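Local structure of putative fimbrial subunit (Corynebacterium diphtheriae, 4HSQ) at residues D209-K214 with A219-C224; G213-P218 with F246-I251. The protein probably forms the shaft of a sortase-assembled SpaD-type adhesive pilus on the bacterial surface, this piece being domains D2 and D3 of the major pilin. All coordinates share one frame; numbering follows the deposited sequence.

Contact 1 of 2, residues D209-K214 with A219-C224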
loop_
_atom_site.group_PDB
_atom_site.type_symbol
_atom_site.label_atom_id
_atom_site.label_comp_id
_atom_site.label_asym_id
_atom_site.label_seq_id
_atom_site.Cartn_x
_atom_site.Cartn_y
_atom_site.Cartn_z
ATOM N N ASP A 209 8.162 -9.053 2.417
ATOM C CA ASP A 209 9.286 -9.437 1.535
ATOM C C ASP A 209 9.455 -8.567 0.289
ATOM O O ASP A 209 10.321 -8.826 -0.536
ATOM C CB ASP A 209 9.116 -10.927 1.120
ATOM C CG ASP A 209 7.849 -11.192 0.338
ATOM O OD1 ASP A 209 6.768 -10.744 0.788
ATOM O OD2 ASP A 209 7.943 -11.789 -0.750
ATOM N N PHE A 210 8.605 -7.549 0.123
ATOM C CA PHE A 210 8.653 -6.696 -1.058
ATOM C C PHE A 210 8.112 -5.360 -0.652
ATOM O O PHE A 210 7.007 -5.289 -0.097
ATOM C CB PHE A 210 7.835 -7.325 -2.169
ATOM C CG PHE A 210 8.082 -6.759 -3.537
ATOM C CD1 PHE A 210 7.408 -5.622 -3.966
ATOM C CD2 PHE A 210 8.940 -7.404 -4.432
ATOM C CE1 PHE A 210 7.615 -5.110 -5.245
ATOM C CE2 PHE A 210 9.126 -6.904 -5.721
ATOM C CZ PHE A 210 8.453 -5.765 -6.120
ATOM N N GLU A 211 8.893 -4.311 -0.883
ATOM C CA GLU A 211 8.475 -2.967 -0.483
ATOM C C GLU A 211 9.186 -1.918 -1.302
ATOM O O GLU A 211 10.303 -2.144 -1.812
ATOM C CB GLU A 211 8.679 -2.726 1.028
ATOM C CG GLU A 211 10.119 -2.542 1.458
ATOM C CD GLU A 211 10.377 -2.844 2.916
ATOM O OE1 GLU A 211 9.401 -3.050 3.677
ATOM O OE2 GLU A 211 11.568 -2.865 3.299
ATOM N N ASP A 212 8.510 -0.756 -1.465
ATOM C CA ASP A 212 9.056 0.362 -2.257
ATOM C C ASP A 212 9.424 -0.077 -3.701
ATOM O O ASP A 212 10.369 0.447 -4.301
ATOM C CB ASP A 212 10.265 1.030 -1.545
ATOM C CG ASP A 212 9.958 1.603 -0.169
ATOM O OD1 ASP A 212 8.752 1.858 0.127
ATOM O OD2 ASP A 212 10.914 1.813 0.609
ATOM N N GLY A 213 8.629 -0.986 -4.258
ATOM C CA GLY A 213 8.768 -1.432 -5.628
ATOM C C GLY A 213 9.835 -2.473 -5.912
ATOM O O GLY A 213 10.034 -2.834 -7.070
ATOM N N LYS A 214 10.472 -3.022 -4.878
ATOM C CA LYS A 214 11.492 -4.039 -5.126
ATOM C C LYS A 214 11.533 -5.069 -3.997
ATOM O O LYS A 214 10.990 -4.830 -2.912
ATOM C CB LYS A 214 12.875 -3.368 -5.348
ATOM C CG LYS A 214 13.442 -2.730 -4.085
ATOM C CD LYS A 214 14.595 -1.765 -4.334
ATOM C CE LYS A 214 15.171 -1.258 -3.025
ATOM N NZ LYS A 214 14.164 -0.543 -2.177
ATOM N N ALA A 219 16.015 -9.572 5.820
ATOM C CA ALA A 219 15.793 -8.948 7.133
ATOM C C ALA A 219 14.770 -9.765 7.929
ATOM O O ALA A 219 14.040 -10.567 7.342
ATOM C CB ALA A 219 15.308 -7.510 6.955
ATOM N N THR A 220 14.722 -9.573 9.257
ATOM C CA THR A 220 13.819 -10.340 10.125
ATOM C C THR A 220 12.521 -9.531 10.438
ATOM O O THR A 220 12.054 -9.525 11.574
ATOM C CB THR A 220 14.569 -10.814 11.392
ATOM O OG1 THR A 220 15.214 -9.698 12.003
ATOM C CG2 THR A 220 15.604 -11.897 11.092
ATOM N N LYS A 221 11.930 -8.910 9.418
ATOM C CA LYS A 221 10.685 -8.130 9.516
ATOM C C LYS A 221 9.457 -9.070 9.546
ATOM O O LYS A 221 9.263 -9.858 8.626
ATOM C CB LYS A 221 10.603 -7.157 8.333
ATOM C CG LYS A 221 9.358 -6.293 8.293
ATOM C CD LYS A 221 9.722 -4.828 8.111
ATOM C CE LYS A 221 9.497 -4.329 6.706
ATOM N NZ LYS A 221 9.741 -2.858 6.593
ATOM N N LYS A 222 8.652 -9.007 10.627
ATOM C CA LYS A 222 7.443 -9.832 10.766
ATOM C C LYS A 222 6.313 -9.024 11.393
ATOM O O LYS A 222 6.518 -7.883 11.812
ATOM C CB LYS A 222 7.714 -11.049 11.663
ATOM C CG LYS A 222 8.593 -12.114 11.045
ATOM C CD LYS A 222 9.181 -12.987 12.108
ATOM C CE LYS A 222 9.683 -14.247 11.474
ATOM N NZ LYS A 222 8.683 -15.336 11.598
ATOM N N PHE A 223 5.132 -9.633 11.462
ATOM C CA PHE A 223 4.012 -9.110 12.233
ATOM C C PHE A 223 3.848 -10.044 13.411
ATOM O O PHE A 223 4.210 -11.213 13.315
ATOM C CB PHE A 223 2.713 -9.008 11.408
ATOM C CG PHE A 223 2.704 -7.843 10.457
ATOM C CD1 PHE A 223 2.493 -6.545 10.918
ATOM C CD2 PHE A 223 2.845 -8.043 9.088
ATOM C CE1 PHE A 223 2.466 -5.470 10.036
ATOM C CE2 PHE A 223 2.805 -6.967 8.211
ATOM C CZ PHE A 223 2.641 -5.691 8.688
ATOM N N CYS A 224 3.281 -9.550 14.502
ATOM C CA CYS A 224 3.040 -10.336 15.701
ATOM C C CYS A 224 1.619 -10.057 16.165
ATOM O O CYS A 224 1.215 -8.901 16.212
ATOM C CB CYS A 224 4.058 -9.985 16.791
ATOM S SG CYS A 224 5.626 -10.881 16.649
#

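Contact 2 of 2, residues G213-P218 with F246-I251. With CA (calcium ion), chain B.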
loop_
_atom_site.group_PDB
_atom_site.type_symbol
_atom_site.label_atom_id
_atom_site.label_comp_id
_atom_site.label_asym_id
_atom_site.label_seq_id
_atom_site.Cartn_x
_atom_site.Cartn_y
_atom_site.Cartn_z
ATOM N N GLY A 213 8.629 -0.986 -4.258
ATOM C CA GLY A 213 8.768 -1.432 -5.628
ATOM C C GLY A 213 9.835 -2.473 -5.912
ATOM O O GLY A 213 10.034 -2.834 -7.070
ATOM N N LYS A 214 10.472 -3.022 -4.878
ATOM C CA LYS A 214 11.492 -4.039 -5.126
ATOM C C LYS A 214 11.533 -5.069 -3.997
ATOM O O LYS A 214 10.990 -4.830 -2.912
ATOM C CB LYS A 214 12.875 -3.368 -5.348
ATOM C CG LYS A 214 13.442 -2.730 -4.085
ATOM C CD LYS A 214 14.595 -1.765 -4.334
ATOM C CE LYS A 214 15.171 -1.258 -3.025
ATOM N NZ LYS A 214 14.164 -0.543 -2.177
ATOM N N GLU A 215 12.203 -6.212 -4.241
ATOM C CA GLU A 215 12.388 -7.243 -3.202
ATOM C C GLU A 215 13.045 -6.626 -1.991
ATOM O O GLU A 215 13.922 -5.781 -2.152
ATOM C CB GLU A 215 13.264 -8.402 -3.726
ATOM C CG GLU A 215 12.706 -9.070 -4.969
ATOM C CD GLU A 215 11.661 -10.145 -4.748
ATOM O OE1 GLU A 215 11.559 -10.658 -3.609
ATOM O OE2 GLU A 215 10.956 -10.493 -5.725
ATOM N N ALA A 216 12.596 -6.974 -0.780
ATOM C CA ALA A 216 13.229 -6.399 0.393
ATOM C C ALA A 216 14.578 -7.082 0.603
ATOM O O ALA A 216 14.746 -8.248 0.233
ATOM C CB ALA A 216 12.344 -6.566 1.617
ATOM N N ALA A 217 15.551 -6.365 1.159
ATOM C CA ALA A 217 16.840 -6.999 1.452
ATOM C C ALA A 217 16.609 -8.040 2.572
ATOM O O ALA A 217 15.684 -7.822 3.381
ATOM C CB ALA A 217 17.846 -5.944 1.888
ATOM N N PRO A 218 17.334 -9.198 2.619
ATOM C CA PRO A 218 17.088 -10.163 3.716
ATOM C C PRO A 218 17.128 -9.452 5.075
ATOM O O PRO A 218 18.076 -8.709 5.373
ATOM C CB PRO A 218 18.217 -11.195 3.549
ATOM C CG PRO A 218 18.558 -11.120 2.097
ATOM C CD PRO A 218 18.442 -9.655 1.752
ATOM N N PHE A 246 4.590 -12.924 7.040
ATOM C CA PHE A 246 3.616 -12.357 6.106
ATOM C C PHE A 246 4.237 -11.985 4.749
ATOM O O PHE A 246 4.231 -10.841 4.317
ATOM C CB PHE A 246 2.939 -11.171 6.789
ATOM C CG PHE A 246 1.562 -10.870 6.272
ATOM C CD1 PHE A 246 0.501 -11.739 6.519
ATOM C CD2 PHE A 246 1.322 -9.725 5.524
ATOM C CE1 PHE A 246 -0.785 -11.452 6.039
ATOM C CE2 PHE A 246 0.049 -9.453 5.034
ATOM C CZ PHE A 246 -0.998 -10.295 5.324
ATOM N N THR A 247 4.682 -13.009 4.034
ATOM C CA THR A 247 5.311 -12.875 2.717
ATOM C C THR A 247 4.332 -13.229 1.603
ATOM O O THR A 247 3.371 -13.967 1.826
ATOM C CB THR A 247 6.560 -13.754 2.620
ATOM O OG1 THR A 247 6.142 -15.126 2.626
ATOM C CG2 THR A 247 7.570 -13.469 3.752
ATOM N N ARG A 248 4.583 -12.712 0.404
ATOM C CA ARG A 248 3.784 -13.050 -0.780
ATOM C C ARG A 248 3.593 -14.573 -0.938
ATOM O O ARG A 248 2.466 -15.039 -1.165
ATOM C CB ARG A 248 4.469 -12.501 -2.045
ATOM C CG ARG A 248 4.392 -10.970 -2.180
ATOM C CD ARG A 248 5.196 -10.490 -3.367
ATOM N NE ARG A 248 6.623 -10.787 -3.247
ATOM C CZ ARG A 248 7.482 -10.720 -4.259
ATOM N NH1 ARG A 248 7.069 -10.342 -5.464
ATOM N NH2 ARG A 248 8.750 -11.043 -4.080
ATOM N N ALA A 249 4.694 -15.346 -0.834
ATOM C CA ALA A 249 4.672 -16.805 -1.001
ATOM C C ALA A 249 3.830 -17.483 0.082
ATOM O O ALA A 249 3.013 -18.368 -0.255
ATOM C CB ALA A 249 6.083 -17.362 -0.998
ATOM N N LYS A 250 3.964 -17.048 1.351
ATOM C CA LYS A 250 3.158 -17.639 2.439
ATOM C C LYS A 250 1.660 -17.320 2.288
ATOM O O LYS A 250 0.821 -18.189 2.485
ATOM C CB LYS A 250 3.637 -17.190 3.831
ATOM C CG LYS A 250 4.956 -17.848 4.261
ATOM C CD LYS A 250 4.767 -19.254 4.849
ATOM C CE LYS A 250 6.075 -19.895 5.254
ATOM N NZ LYS A 250 6.680 -19.239 6.445
ATOM N N ILE A 251 1.343 -16.111 1.882
ATOM C CA ILE A 251 -0.058 -15.669 1.702
ATOM C C ILE A 251 -0.704 -16.436 0.548
ATOM O O ILE A 251 -1.852 -16.868 0.658
ATOM C CB ILE A 251 -0.089 -14.148 1.449
ATOM C CG1 ILE A 251 0.389 -13.370 2.688
ATOM C CG2 ILE A 251 -1.487 -13.673 0.957
ATOM C CD1 ILE A 251 0.767 -11.908 2.403
HETATM CA CA CA B . -3.446 -18.150 1.660
HETATM O O HOH W 1 8.768 -9.879 -7.689
HETATM O O HOH W 2 -1.641 -18.655 3.281
#

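Contact 1 of 2, residues D209-K214 with A219-C224
Lys221 NZ is gripped by two carboxylates, Glu211 across this contact and Asp14 from the N-terminal part of the chain. Lys221 NZ donates to Glu211 OE1 over 2.9 Å, a hydrogen bond within a salt bridge, received on the syn side of the carboxylate and 15° out of its plane. OE1 alone is used: Glu211 OE2 stays 3.8 Å from Lys221 NZ, so the ammonium sits to one side of the carboxylate and does not straddle it. The methylene next to the charge follows it in, Lys221 CE coming to 3.3 Å from Glu211 OE1.

The two side chains reach for each other from opposite directions and meet only at their ends. Glu211 leaves its strand with CG between the backbone N and the carbonyl carbon (chi1 73°) and then runs extended. Lys221 starts with CG anti to its own N but bends at chi2 and chi3, which brings the amine round to the acid. With two acids beside it, the lysine is probably held firmly in its charged form.

On its own side, Glu211 opens a type I' turn running to Lys214. Backbone bonds in both directions close the hairpin, Glu211 N to Lys214 O at 3.0 Å and Lys214 N to Glu211 O at 3.2 Å, while Asp212 at the bend pairs with Lys11. Lys221 stands just ahead of strand 222-229, whose Cys224 forms a disulfide with Cys173.

The arrangement is a surface salt bridge between a beta-hairpin with a two-residue type I' turn and the entry to a sheet strand of the prealbumin-like domain, drawn into a small charge cluster by Asp14 of the neighbouring Sgo0707 N2 family region.

Contact 2 of 2, residues G213-P218 with F246-I251
A single guanidinium nitrogen, Arg248 NH2, faces both oxygens of Glu215, yet the two flat groups are far from coplanar: their planes lie 54° apart. The hydrogen bond goes to Glu215 OE2, 2.8 Å from Arg248 NH2 with an N-H...O angle of 156°. OE2 lies at the guanidinium edge close to its plane, whereas NH2 stands well out of the carboxylate plane, on the syn side. A water bridges the same pair, donating to Glu215 OE2 and accepting from Arg248 NH1 at 2.8 Å. Glu215 bends at chi2 (-84°), which carries its carboxylate over to an arginine arriving at about a right angle.

Arg248 begins the short helix 248-252 of the prealbumin-like domain, and Thr247 is its N-cap: Thr247 OG1 accepts from Lys250 N at 3.2 Å. The arginine is held from other sides too, since its NE pairs with Asp209 and the guanidinium makes a cation-pi contact with Tyr145. These partners together probably restrict its rotation.

Farther along the helix, Ile251 CD1 packs over the centre of the Phe246 ring, 3.6 Å above its plane. The carbonyl of Ile251 turns to the calcium ion, with Ile251 O 2.3 Å from the metal; Glu253, Asp260, Asp261, Thr264 and a water that donates to Lys250 O complete the site.

How the contacts relate
Contacts 1 and 2 lie with their centres about 6 Å apart on the same side of the chain's centre, within the prealbumin-like domain. Both start from the hairpin of strands 210-211 and 214-215 and share Gly213 and Lys214. Along the chain come 209-214, then 213-218, then 219-224 leading into strand 222-229, and only much later 246-251 with helix 248-252. Asp209 joins the two: its backbone O is probably hydrogen-bonded to Ala216 N, and its side chain packs on Thr247. The same hairpin is fastened to the loop just ahead of strand 222-229 by contact 1 and to helix 248-252, which supplies a calcium ligand, by contact 2.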